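Local atomic coordinates of tail protein, 43 kDa (Neisseria meningitidis MC58, PDB entry 3D37), a protein that is of uncharacterised function but probably serves as a hub component of the baseplate in a Mu-like phage tail. Residues A[130-135]-A[162-167]; A[153-158]-A[174-179]; A[91-96]-A[166-171]; A[32-37]-A[97-102]; A[66-71]-A[292-297]. All coordinates share one frame; numbering follows the deposited sequence.

Interaction 1. Residues A[130-135]-A[162-167]; sequences VVLKAE and VGLHPW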
# COMPACT_ATOMS: atom_id res chain seq x y z
N VAL A 130 33.06 -24.75 28.05
CA VAL A 130 31.94 -24.50 28.95
C VAL A 130 32.47 -23.69 30.16
O VAL A 130 33.45 -24.08 30.80
CB VAL A 130 31.28 -25.80 29.39
CG1 VAL A 130 29.98 -25.54 30.13
CG2 VAL A 130 31.06 -26.70 28.17
N VAL A 131 31.81 -22.60 30.46
CA VAL A 131 32.26 -21.63 31.44
C VAL A 131 31.11 -21.39 32.41
O VAL A 131 29.92 -21.62 32.08
CB VAL A 131 32.76 -20.34 30.70
CG1 VAL A 131 32.65 -19.07 31.56
CG2 VAL A 131 34.21 -20.52 30.21
N LEU A 132 31.47 -21.01 33.65
CA LEU A 132 30.48 -20.69 34.69
C LEU A 132 30.57 -19.19 34.82
O LEU A 132 31.66 -18.60 34.90
CB LEU A 132 30.72 -21.45 36.01
CG LEU A 132 29.76 -21.28 37.22
CD1 LEU A 132 28.48 -22.06 37.09
CD2 LEU A 132 30.46 -21.64 38.56
N LYS A 133 29.41 -18.55 34.74
CA LYS A 133 29.34 -17.09 34.80
C LYS A 133 28.63 -16.75 36.12
O LYS A 133 27.50 -16.23 36.17
CB LYS A 133 28.64 -16.56 33.54
CG LYS A 133 29.40 -15.51 32.79
CD LYS A 133 30.67 -16.04 32.16
CE LYS A 133 31.44 -14.92 31.52
NZ LYS A 133 30.74 -14.43 30.29
N ALA A 134 29.32 -17.08 37.21
CA ALA A 134 28.75 -17.01 38.56
C ALA A 134 29.88 -17.02 39.63
O ALA A 134 31.01 -17.45 39.36
CB ALA A 134 27.76 -18.16 38.77
N GLU A 135 29.58 -16.50 40.82
CA GLU A 135 30.59 -16.40 41.87
C GLU A 135 30.98 -17.80 42.36
O GLU A 135 32.17 -18.12 42.55
CB GLU A 135 30.07 -15.57 43.04
CG GLU A 135 29.98 -14.04 42.79
CD GLU A 135 31.32 -13.30 42.96
OE1 GLU A 135 32.01 -13.58 43.98
OE2 GLU A 135 31.67 -12.43 42.10
N VAL A 162 19.91 -23.84 40.69
CA VAL A 162 20.91 -23.13 41.46
C VAL A 162 20.85 -21.66 41.12
O VAL A 162 21.85 -20.95 41.29
CB VAL A 162 22.34 -23.64 41.21
CG1 VAL A 162 22.71 -24.74 42.26
CG2 VAL A 162 22.51 -24.15 39.77
N GLY A 163 19.68 -21.21 40.67
CA GLY A 163 19.45 -19.79 40.33
C GLY A 163 20.32 -19.30 39.18
O GLY A 163 20.75 -18.13 39.16
N LEU A 164 20.60 -20.20 38.23
CA LEU A 164 21.40 -19.85 37.06
C LEU A 164 20.62 -20.12 35.77
O LEU A 164 19.46 -20.54 35.80
CB LEU A 164 22.77 -20.55 37.09
CG LEU A 164 23.67 -20.34 38.34
CD1 LEU A 164 25.10 -21.00 38.22
CD2 LEU A 164 23.81 -18.86 38.65
N HIS A 165 21.23 -19.81 34.63
CA HIS A 165 20.60 -20.07 33.34
C HIS A 165 21.68 -20.33 32.30
O HIS A 165 22.75 -19.73 32.37
CB HIS A 165 19.74 -18.81 32.94
CG HIS A 165 18.76 -19.09 31.86
ND1 HIS A 165 17.53 -19.64 32.09
CD2 HIS A 165 18.84 -18.90 30.52
CE1 HIS A 165 16.89 -19.82 30.95
NE2 HIS A 165 17.66 -19.36 29.98
N PRO A 166 21.40 -21.19 31.30
CA PRO A 166 22.35 -21.41 30.22
C PRO A 166 22.21 -20.44 29.04
O PRO A 166 21.10 -20.06 28.69
CB PRO A 166 21.99 -22.81 29.73
CG PRO A 166 20.55 -22.89 29.91
CD PRO A 166 20.20 -22.02 31.12
N TRP A 167 23.34 -20.07 28.42
CA TRP A 167 23.30 -19.48 27.08
C TRP A 167 24.58 -19.74 26.37
O TRP A 167 25.58 -20.02 27.00
CB TRP A 167 23.04 -17.97 27.14
CG TRP A 167 24.10 -17.16 27.84
CD1 TRP A 167 25.16 -16.55 27.27
CD2 TRP A 167 24.17 -16.84 29.25
NE1 TRP A 167 25.91 -15.90 28.23
CE2 TRP A 167 25.30 -16.05 29.44
CE3 TRP A 167 23.37 -17.16 30.35
CZ2 TRP A 167 25.64 -15.53 30.66
CZ3 TRP A 167 23.68 -16.66 31.53
CH2 TRP A 167 24.80 -15.86 31.71
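Leu164 CD1 is wedged between two side chains of segment 130-135, lying 3.7 Å from Leu132 CD1 and 3.9 Å from Ala134 CB. The other methyl, Leu164 CD2, reaches Ala134 as well, at 4.0 Å from its CB, so both branches of the leucine fork take part. Leu132 and Leu164 meet nearly at a right angle, end methyl against end methyl. For Leu132 this depends on its first torsion: CG stands opposite the backbone N (chi1 -178°), which swings the fork round to Leu164. On the other face of the sheet Lys133 CB approaches the indole of Trp167 at a slant, 4.3 Å from CZ2. The CA atoms of Leu132 and Pro166 are 9.3 Å apart because strands 130-133 and 165-168 are the two outer strands of a three-stranded mixed sheet, with strand 174-177 between them. The contact passes over that middle strand on both faces, by Leu164 and Val176 on one and by Lys133, Trp167 and Val175 on the other. Through its backbone N, bonded to Ala159 O, Leu164 belongs to the Schellman motif that closes helix 151-161, with Gly163 at positive phi as C-prime residue. Farther out, Lys133 NZ forms a salt bridge with Glu169, and Phe31 meets the Trp167 ring edge-to-face.

Interaction 2. Residues A[153-158]-A[174-179]; sequences QALTHI and LVVGGA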
# COMPACT_ATOMS: atom_id res chain seq x y z
N GLN A 153 16.50 -28.23 27.69
CA GLN A 153 15.59 -28.38 28.84
C GLN A 153 16.27 -28.86 30.08
O GLN A 153 16.05 -28.30 31.16
CB GLN A 153 14.49 -29.36 28.52
CG GLN A 153 13.41 -28.77 27.69
CD GLN A 153 12.42 -29.81 27.19
OE1 GLN A 153 12.81 -30.94 26.90
NE2 GLN A 153 11.15 -29.43 27.05
N ALA A 154 17.12 -29.88 29.93
CA ALA A 154 17.81 -30.46 31.04
C ALA A 154 18.81 -29.47 31.61
O ALA A 154 19.00 -29.36 32.82
CB ALA A 154 18.56 -31.77 30.60
N LEU A 155 19.46 -28.75 30.71
CA LEU A 155 20.45 -27.80 31.13
C LEU A 155 19.78 -26.61 31.89
O LEU A 155 20.36 -26.06 32.84
CB LEU A 155 21.17 -27.31 29.89
CG LEU A 155 22.54 -26.69 29.90
CD1 LEU A 155 23.51 -27.54 30.65
CD2 LEU A 155 22.90 -26.60 28.43
N THR A 156 18.58 -26.24 31.45
CA THR A 156 17.84 -25.12 32.00
C THR A 156 17.39 -25.47 33.43
O THR A 156 17.67 -24.74 34.39
CB THR A 156 16.64 -24.76 31.10
OG1 THR A 156 17.10 -24.39 29.78
CG2 THR A 156 15.80 -23.60 31.71
N HIS A 157 16.80 -26.66 33.56
CA HIS A 157 16.43 -27.29 34.86
C HIS A 157 17.59 -27.26 35.86
O HIS A 157 17.54 -26.62 36.91
CB HIS A 157 16.01 -28.72 34.56
CG HIS A 157 14.94 -29.26 35.46
ND1 HIS A 157 13.59 -29.17 35.16
CD2 HIS A 157 15.01 -29.93 36.63
CE1 HIS A 157 12.89 -29.75 36.12
NE2 HIS A 157 13.73 -30.23 37.03
N ILE A 158 18.68 -27.90 35.49
CA ILE A 158 19.86 -27.94 36.30
C ILE A 158 20.34 -26.54 36.71
O ILE A 158 20.59 -26.24 37.90
CB ILE A 158 20.99 -28.68 35.53
CG1 ILE A 158 20.66 -30.18 35.42
CG2 ILE A 158 22.29 -28.49 36.21
CD1 ILE A 158 21.36 -30.86 34.22
N LEU A 174 29.46 -22.35 25.74
CA LEU A 174 28.28 -22.51 26.53
C LEU A 174 28.56 -21.90 27.95
O LEU A 174 29.61 -22.19 28.56
CB LEU A 174 27.93 -23.98 26.61
CG LEU A 174 26.74 -24.39 27.48
CD1 LEU A 174 25.40 -23.76 27.02
CD2 LEU A 174 26.67 -25.94 27.52
N VAL A 175 27.66 -21.04 28.42
CA VAL A 175 27.79 -20.43 29.73
C VAL A 175 26.63 -20.96 30.54
O VAL A 175 25.57 -21.16 29.99
CB VAL A 175 27.79 -18.93 29.67
CG1 VAL A 175 27.64 -18.31 31.07
CG2 VAL A 175 29.04 -18.42 29.00
N VAL A 176 26.87 -21.34 31.81
CA VAL A 176 25.79 -21.43 32.83
C VAL A 176 26.15 -20.34 33.80
O VAL A 176 27.32 -20.18 34.19
CB VAL A 176 25.59 -22.80 33.49
CG1 VAL A 176 24.60 -22.67 34.64
CG2 VAL A 176 24.99 -23.79 32.51
N GLY A 177 25.16 -19.52 34.11
CA GLY A 177 25.45 -18.29 34.83
C GLY A 177 24.27 -17.37 35.03
O GLY A 177 23.12 -17.77 34.99
N GLY A 178 24.59 -16.11 35.27
CA GLY A 178 23.57 -15.11 35.56
C GLY A 178 24.10 -13.73 35.35
O GLY A 178 25.24 -13.54 34.90
N ALA A 179 23.26 -12.76 35.68
CA ALA A 179 23.61 -11.37 35.47
C ALA A 179 24.62 -10.85 36.51
O ALA A 179 24.53 -11.15 37.71
CB ALA A 179 22.34 -10.50 35.50
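Leu155 points from helix 151-161 at strand 174-177, and its path from CB outward accounts for the contact. Its CB leaves CA in the direction of the strand but is not itself in touch with it. The first torsion sets CG beside the carbonyl carbon and opposite the backbone N (chi1 -159°), carrying it toward the strand, and the second (chi2 51°) parts the two methyls between different targets. CD2 meets the fork of Leu174, 3.9 Å from CD2 and 4.0 Å from CD1 of that residue, so one methyl of the helix faces a pair from the strand. CD1 goes to Val176 and stops 4.4 Å from its CG2, a looser approach. Leu155 and Leu174 meet end on, tip to tip. The closest backbone approach is the 8.5 Å between the CA atoms of Leu155 and Val176. Leu174 and Val176 alternate with Val175 along the strand, which puts both on the face that helix 151-161 packs against. Leu120 of helix 113-121 also touches Leu155, while Ala121 of that helix and Trp152 touch Leu174. All three residues that meet here are buried, and every atom that touches is a methyl carbon. Between these two segments the contact is thus apolar and rests on close packing, which does not by itself dictate direction.

Interaction 3. Residues A[91-96]-A[166-171]; sequences GRDLAG and PWLEPD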
# COMPACT_ATOMS: atom_id res chain seq x y z
N GLY A 91 19.60 -19.54 10.18
CA GLY A 91 20.17 -20.47 11.09
C GLY A 91 20.06 -20.08 12.53
O GLY A 91 19.41 -19.08 12.93
N ARG A 92 20.67 -20.94 13.31
CA ARG A 92 20.67 -20.83 14.77
C ARG A 92 22.08 -20.98 15.30
O ARG A 92 22.94 -21.49 14.59
CB ARG A 92 19.77 -21.91 15.37
CG ARG A 92 18.27 -21.69 15.01
CD ARG A 92 17.45 -22.81 15.59
NE ARG A 92 17.90 -24.07 15.03
CZ ARG A 92 17.62 -25.29 15.46
NH1 ARG A 92 16.93 -25.48 16.58
NH2 ARG A 92 18.14 -26.33 14.81
N ASP A 93 22.29 -20.52 16.53
CA ASP A 93 23.55 -20.77 17.27
C ASP A 93 23.68 -22.26 17.69
O ASP A 93 22.82 -23.07 17.37
CB ASP A 93 23.73 -19.79 18.45
CG ASP A 93 22.83 -20.10 19.62
OD1 ASP A 93 22.13 -21.14 19.60
OD2 ASP A 93 22.74 -19.27 20.54
N LEU A 94 24.76 -22.60 18.39
CA LEU A 94 25.06 -24.00 18.67
C LEU A 94 24.10 -24.62 19.68
O LEU A 94 24.05 -25.84 19.81
CB LEU A 94 26.52 -24.17 19.12
CG LEU A 94 27.64 -23.65 18.22
CD1 LEU A 94 29.03 -23.85 18.92
CD2 LEU A 94 27.61 -24.32 16.87
N ALA A 95 23.33 -23.78 20.39
CA ALA A 95 22.25 -24.28 21.25
C ALA A 95 21.24 -25.02 20.45
O ALA A 95 20.56 -25.79 20.99
CB ALA A 95 21.57 -23.13 22.00
N GLY A 96 21.09 -24.74 19.15
CA GLY A 96 20.23 -25.52 18.26
C GLY A 96 20.39 -27.03 18.36
O GLY A 96 19.42 -27.74 18.35
N PRO A 166 21.40 -21.19 31.30
CA PRO A 166 22.35 -21.41 30.22
C PRO A 166 22.21 -20.44 29.04
O PRO A 166 21.10 -20.06 28.69
CB PRO A 166 21.99 -22.81 29.73
CG PRO A 166 20.55 -22.89 29.91
CD PRO A 166 20.20 -22.02 31.12
N TRP A 167 23.34 -20.07 28.42
CA TRP A 167 23.30 -19.48 27.08
C TRP A 167 24.58 -19.74 26.37
O TRP A 167 25.58 -20.02 27.00
CB TRP A 167 23.04 -17.97 27.14
CG TRP A 167 24.10 -17.16 27.84
CD1 TRP A 167 25.16 -16.55 27.27
CD2 TRP A 167 24.17 -16.84 29.25
NE1 TRP A 167 25.91 -15.90 28.23
CE2 TRP A 167 25.30 -16.05 29.44
CE3 TRP A 167 23.37 -17.16 30.35
CZ2 TRP A 167 25.64 -15.53 30.66
CZ3 TRP A 167 23.68 -16.66 31.53
CH2 TRP A 167 24.80 -15.86 31.71
N LEU A 168 24.53 -19.58 25.04
CA LEU A 168 25.73 -19.47 24.21
C LEU A 168 26.22 -18.05 24.05
O LEU A 168 25.45 -17.12 23.80
CB LEU A 168 25.49 -20.07 22.80
CG LEU A 168 25.50 -21.58 22.66
CD1 LEU A 168 26.93 -22.15 22.88
CD2 LEU A 168 24.52 -22.14 23.66
N GLU A 169 27.54 -17.92 24.16
CA GLU A 169 28.24 -16.71 23.87
C GLU A 169 28.59 -16.63 22.41
O GLU A 169 28.56 -17.62 21.70
CB GLU A 169 29.53 -16.63 24.69
CG GLU A 169 29.26 -16.67 26.17
CD GLU A 169 29.94 -15.55 26.94
OE1 GLU A 169 31.12 -15.72 27.37
OE2 GLU A 169 29.27 -14.51 27.15
N PRO A 170 28.88 -15.43 21.95
CA PRO A 170 29.24 -15.20 20.56
C PRO A 170 30.26 -16.16 19.93
O PRO A 170 30.10 -16.56 18.76
CB PRO A 170 29.72 -13.75 20.59
CG PRO A 170 28.85 -13.13 21.60
CD PRO A 170 28.77 -14.16 22.69
N ASP A 171 31.32 -16.50 20.65
CA ASP A 171 32.32 -17.42 20.12
C ASP A 171 31.96 -18.89 20.24
O ASP A 171 32.80 -19.71 19.98
CB ASP A 171 33.72 -17.18 20.74
CG ASP A 171 33.83 -17.57 22.20
OD1 ASP A 171 32.84 -18.03 22.83
OD2 ASP A 171 34.94 -17.34 22.74
O HOH W 1 22.04 -19.60 23.17
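The carboxylate of Asp93 lies beside Leu168 with its OD2 3.6 Å from Leu168 CB, and the two side chains run at a slant to each other. Its other oxygen, OD1, accepts a weak bond from Ala95 N at 3.0 Å, with an N-H...O angle of 129°, a capping bond at the turn that leads into helix 95-100. CG of Asp93 sits between the backbone N and the carbonyl carbon (chi1 74°), a placement that lets OD1 turn back to its own chain while OD2 faces strand 165-168. Of the other flat groups, the Arg92 guanidinium has Gly96 CA over one face, near the rim, and the Trp167 ring has Glu169 OE2 in its plane at the edge.

Leu168 is the main apolar partner. Its CD2 is 3.5 Å from Ala95 CB, and its CD1 is 4.3 Å from Leu94 CB, so the fork spans Leu94 and Ala95. Trp152 adds to the wall on the Ala95 side and Leu174 on the Leu168 side. A water joins the two segments by a polar route: it lies 2.7 Å from Asp93 OD2, probably as donor, and accepts from Leu168 N at 3.1 Å. Asp36 N gives OD2 a further, weak hydrogen bond. The buried carboxylate thus has partners at both oxygens, probably easing the cost of keeping a charge inside the protein, and the water links it to the strand's backbone N-H beside the apolar contact of Leu168 with Ala95.

Interaction 4. Residues A[32-37]-A[97-102]; sequences LIPADS and FLVDCS
Val99 CG2 presses on Pro34 CB at 3.4 Å, tighter than ordinary carbon-carbon contact, and this single methyl carries the whole contact. The valine is set with CG1 opposite the backbone N (chi1 164°), which leaves CG2 beside that N and opposite the carbonyl carbon. CG2 is thereby the branch that faces loop 32-37. The same methyl is 4.5 Å from Ala35 CB and 4.4 Å from Ala35 N, so it looks into the bend between the two loop residues. In Pro34 it is CB, next to the backbone, that is the ring atom doing the touching. Both Pro34 and Ala35 direct their CB atoms at the helix, as Val99 does at the loop, and the CA atoms of Pro34 and Val99 come to 7.1 Å. The area shared is small, 85 Å² for both sides together, and none of the three residues is fully buried.

Asp36 pairs with Asp93 through backbone hydrogen bonds, and its OD1 accepts from Asp30 N, just after Ala35 in the loop. Trp152 of helix 151-161 also touches Pro34. On the helix, Asp100 OD2 forms salt bridges with Arg92 and with Arg247 of the second subunit, so the helix also reaches that subunit, through Asp100. The arrangement is that of a connection between strands 24-30 and 37-42 resting on the short helix 95-100, which comes after strand 84-93; the two pieces fall in the GpP-like N-terminal and the gp44-like regions respectively.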
# COMPACT_ATOMS: atom_id res chain seq x y z
N LEU A 32 16.60 -15.77 27.28
CA LEU A 32 15.51 -16.65 27.54
C LEU A 32 15.12 -17.48 26.33
O LEU A 32 14.79 -18.64 26.49
CB LEU A 32 14.29 -15.91 28.12
CG LEU A 32 14.59 -15.15 29.43
CD1 LEU A 32 13.29 -14.34 29.86
CD2 LEU A 32 15.10 -16.01 30.60
N ILE A 33 15.22 -16.97 25.13
CA ILE A 33 14.99 -17.83 23.98
C ILE A 33 16.25 -18.72 23.81
O ILE A 33 17.35 -18.20 23.69
CB ILE A 33 14.62 -17.00 22.73
CG1 ILE A 33 13.34 -16.22 23.00
CG2 ILE A 33 14.46 -17.88 21.43
CD1 ILE A 33 13.15 -15.03 22.00
N PRO A 34 16.10 -20.06 23.86
CA PRO A 34 17.23 -21.02 23.84
C PRO A 34 18.28 -20.80 22.73
O PRO A 34 19.44 -20.56 23.03
CB PRO A 34 16.53 -22.38 23.64
CG PRO A 34 15.23 -22.22 24.37
CD PRO A 34 14.81 -20.78 23.92
N ALA A 35 17.87 -20.85 21.47
CA ALA A 35 18.81 -20.76 20.34
C ALA A 35 18.70 -19.37 19.70
O ALA A 35 17.66 -19.04 19.14
CB ALA A 35 18.51 -21.83 19.30
N ASP A 36 19.76 -18.56 19.82
CA ASP A 36 19.86 -17.30 19.09
C ASP A 36 19.82 -17.62 17.59
O ASP A 36 20.12 -18.73 17.18
CB ASP A 36 21.15 -16.54 19.46
CG ASP A 36 21.23 -16.14 20.94
OD1 ASP A 36 20.21 -16.16 21.69
OD2 ASP A 36 22.33 -15.70 21.33
N SER A 37 19.36 -16.67 16.78
CA SER A 37 19.15 -16.90 15.39
C SER A 37 19.58 -15.74 14.50
O SER A 37 19.82 -14.59 14.91
CB SER A 37 17.66 -17.17 15.13
OG SER A 37 16.91 -16.09 15.54
N PHE A 97 21.63 -27.53 18.42
CA PHE A 97 21.89 -28.93 18.74
C PHE A 97 21.26 -29.41 20.06
O PHE A 97 20.60 -30.44 20.11
CB PHE A 97 23.40 -29.18 18.86
CG PHE A 97 24.14 -29.08 17.55
CD1 PHE A 97 23.94 -30.04 16.55
CD2 PHE A 97 25.07 -28.05 17.33
CE1 PHE A 97 24.63 -29.97 15.35
CE2 PHE A 97 25.77 -27.96 16.14
CZ PHE A 97 25.56 -28.94 15.14
N LEU A 98 21.49 -28.67 21.14
CA LEU A 98 20.95 -29.04 22.45
C LEU A 98 19.42 -28.95 22.51
O LEU A 98 18.78 -29.77 23.12
CB LEU A 98 21.59 -28.16 23.52
CG LEU A 98 23.13 -28.12 23.50
CD1 LEU A 98 23.72 -27.94 24.89
CD2 LEU A 98 23.70 -29.36 22.85
N VAL A 99 18.84 -27.95 21.83
CA VAL A 99 17.39 -27.80 21.69
C VAL A 99 16.74 -28.93 20.92
O VAL A 99 15.59 -29.33 21.19
CB VAL A 99 17.00 -26.45 20.98
CG1 VAL A 99 15.56 -26.49 20.52
CG2 VAL A 99 17.27 -25.23 21.89
N ASP A 100 17.46 -29.41 19.91
CA ASP A 100 16.94 -30.44 19.01
C ASP A 100 17.16 -31.84 19.59
O ASP A 100 16.30 -32.69 19.49
CB ASP A 100 17.66 -30.43 17.66
CG ASP A 100 17.35 -29.20 16.79
OD1 ASP A 100 16.43 -28.37 17.05
OD2 ASP A 100 18.10 -29.09 15.81
N CYS A 101 18.35 -32.08 20.15
CA CYS A 101 18.83 -33.43 20.51
C CYS A 101 18.46 -33.84 21.93
O CYS A 101 17.98 -33.02 22.73
CB CYS A 101 20.36 -33.51 20.35
SG CYS A 101 21.00 -32.98 18.68
N SER A 102 18.64 -35.11 22.24
CA SER A 102 18.14 -35.61 23.55
C SER A 102 19.16 -35.62 24.67
O SER A 102 20.33 -35.92 24.45
CB SER A 102 17.46 -36.97 23.43
OG SER A 102 16.07 -36.73 23.57

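Interaction 5. Residues A[66-71]-A[292-297]; sequences QIVMTG and GVLWQP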
# COMPACT_ATOMS: atom_id res chain seq x y z
N GLN A 66 34.46 -8.66 14.28
CA GLN A 66 34.17 -9.29 15.56
C GLN A 66 33.03 -10.31 15.41
O GLN A 66 31.93 -10.00 14.87
CB GLN A 66 33.84 -8.24 16.58
CG GLN A 66 33.55 -8.81 17.92
CD GLN A 66 33.52 -7.74 19.01
OE1 GLN A 66 33.78 -6.52 18.75
NE2 GLN A 66 33.19 -8.16 20.22
N ILE A 67 33.31 -11.53 15.83
CA ILE A 67 32.33 -12.59 15.76
C ILE A 67 31.22 -12.28 16.80
O ILE A 67 31.51 -12.06 17.98
CB ILE A 67 32.95 -13.95 16.06
CG1 ILE A 67 33.90 -14.35 14.91
CG2 ILE A 67 31.86 -15.00 16.27
CD1 ILE A 67 34.95 -15.42 15.33
N VAL A 68 29.96 -12.26 16.34
CA VAL A 68 28.81 -12.02 17.21
C VAL A 68 27.96 -13.28 17.45
O VAL A 68 27.13 -13.32 18.38
CB VAL A 68 27.96 -10.76 16.71
CG1 VAL A 68 28.87 -9.49 16.60
CG2 VAL A 68 27.31 -10.97 15.35
N MET A 69 28.18 -14.31 16.66
CA MET A 69 27.43 -15.57 16.78
C MET A 69 28.15 -16.67 16.03
O MET A 69 28.68 -16.43 14.94
CB MET A 69 25.99 -15.42 16.21
CG MET A 69 24.98 -16.54 16.58
SD MET A 69 23.25 -16.19 15.95
CE MET A 69 22.83 -14.78 16.94
N THR A 70 28.12 -17.87 16.61
CA THR A 70 28.68 -19.08 16.05
C THR A 70 27.53 -20.06 15.90
O THR A 70 26.82 -20.32 16.85
CB THR A 70 29.85 -19.64 16.98
OG1 THR A 70 30.78 -18.57 17.23
CG2 THR A 70 30.59 -20.84 16.35
N GLY A 71 27.32 -20.60 14.71
CA GLY A 71 26.19 -21.49 14.49
C GLY A 71 26.23 -22.29 13.21
O GLY A 71 27.27 -22.55 12.66
N GLY A 292 32.19 2.02 21.21
CA GLY A 292 32.59 0.96 20.31
C GLY A 292 32.22 -0.43 20.73
O GLY A 292 32.74 -1.38 20.16
N VAL A 293 31.29 -0.55 21.67
CA VAL A 293 30.87 -1.90 22.19
C VAL A 293 29.61 -2.35 21.40
O VAL A 293 28.62 -1.61 21.33
CB VAL A 293 30.62 -1.87 23.73
CG1 VAL A 293 30.07 -3.18 24.26
CG2 VAL A 293 31.93 -1.49 24.55
N LEU A 294 29.70 -3.51 20.78
CA LEU A 294 28.55 -4.18 20.19
C LEU A 294 27.48 -4.49 21.24
O LEU A 294 27.77 -5.09 22.22
CB LEU A 294 28.99 -5.45 19.47
CG LEU A 294 29.72 -5.19 18.17
CD1 LEU A 294 30.57 -6.36 17.74
CD2 LEU A 294 28.76 -4.77 17.05
N TRP A 295 26.25 -4.03 21.00
CA TRP A 295 25.13 -4.34 21.88
C TRP A 295 25.03 -5.87 22.00
O TRP A 295 25.13 -6.58 21.02
CB TRP A 295 23.81 -3.76 21.34
CG TRP A 295 23.77 -2.30 21.19
CD1 TRP A 295 23.77 -1.61 20.02
CD2 TRP A 295 23.68 -1.32 22.22
NE1 TRP A 295 23.68 -0.29 20.25
CE2 TRP A 295 23.66 -0.07 21.60
CE3 TRP A 295 23.67 -1.38 23.62
CZ2 TRP A 295 23.59 1.12 22.32
CZ3 TRP A 295 23.62 -0.22 24.31
CH2 TRP A 295 23.55 1.00 23.68
N GLN A 296 24.84 -6.33 23.22
CA GLN A 296 24.88 -7.75 23.54
C GLN A 296 24.13 -7.94 24.83
O GLN A 296 24.32 -7.17 25.80
CB GLN A 296 26.34 -8.17 23.76
CG GLN A 296 26.57 -9.67 23.93
CD GLN A 296 26.29 -10.45 22.65
OE1 GLN A 296 25.90 -11.63 22.73
NE2 GLN A 296 26.49 -9.84 21.48
N PRO A 297 23.30 -9.01 24.91
CA PRO A 297 22.61 -9.24 26.22
C PRO A 297 23.58 -9.33 27.37
O PRO A 297 24.64 -9.91 27.18
CB PRO A 297 21.87 -10.57 25.97
CG PRO A 297 21.64 -10.57 24.48
CD PRO A 297 22.91 -10.02 23.92
O HOH W 2 32.29 -5.18 21.34
O HOH W 3 33.17 -4.13 19.18
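Gln66 and Leu294 extend toward each other from opposite directions, and one methyl, Leu294 CD1, receives the glutamine. It lies 3.4 Å from Gln66 OE1 and 3.5 Å from Gln66 CD, with CB and CG of the same residue each at 3.9 Å, so the Gln66 chain lies alongside the methyl as well as placing its amide against it. Gln66 can offer this length because CG is opposite the backbone N (chi1 -179°) and the chain stays extended beyond it. Val68 comes at Leu294 about at a right angle, its CG1 3.7 Å from the same CD1. On the polar side of the contact, one water donates to Gln66 OE1 at 3.3 Å and accepts from Leu294 N. A second water donates to Gly292 O at 3.0 Å; its link to OE1 is too short in the model and remains doubtful. The amide oxygen is thus joined through the first water to the backbone of the loop, while Leu294 fills the apolar side. Strand 66-81 pairs antiparallel with strand 58-63, whose Ile63 touches both Val68 and Leu294. Segment 292-297 lies in the loop between strands 278-285 and 300-305, and beyond Leu294 the side chain of Trp295 packs on strand 330-337.

How the interactions relate
Interactions 1 and 2 lie closest, with centres 6 Å apart, and both reach the three-stranded sheet 130-133, 174-177 and 165-168 of the gp44-like region, where they alternate along the chain. Interaction 3 shares Pro166 and Trp167 with interaction 1 and joins strand 165-168 to the junction of strand 84-93 and helix 95-100. It lies about 7 Å, centre to centre, from interaction 4, which also uses that helix. Interaction 4 crosses interactions 3 and 5 along the chain and closes before 1 and 2 open. Interaction 5 closes the longest loop, from the GpP-like to the C-terminal region, with interactions 1, 2 and 3 nested inside; Thr70 and Pro170 join it to interaction 3. Together they tie three regions into one body.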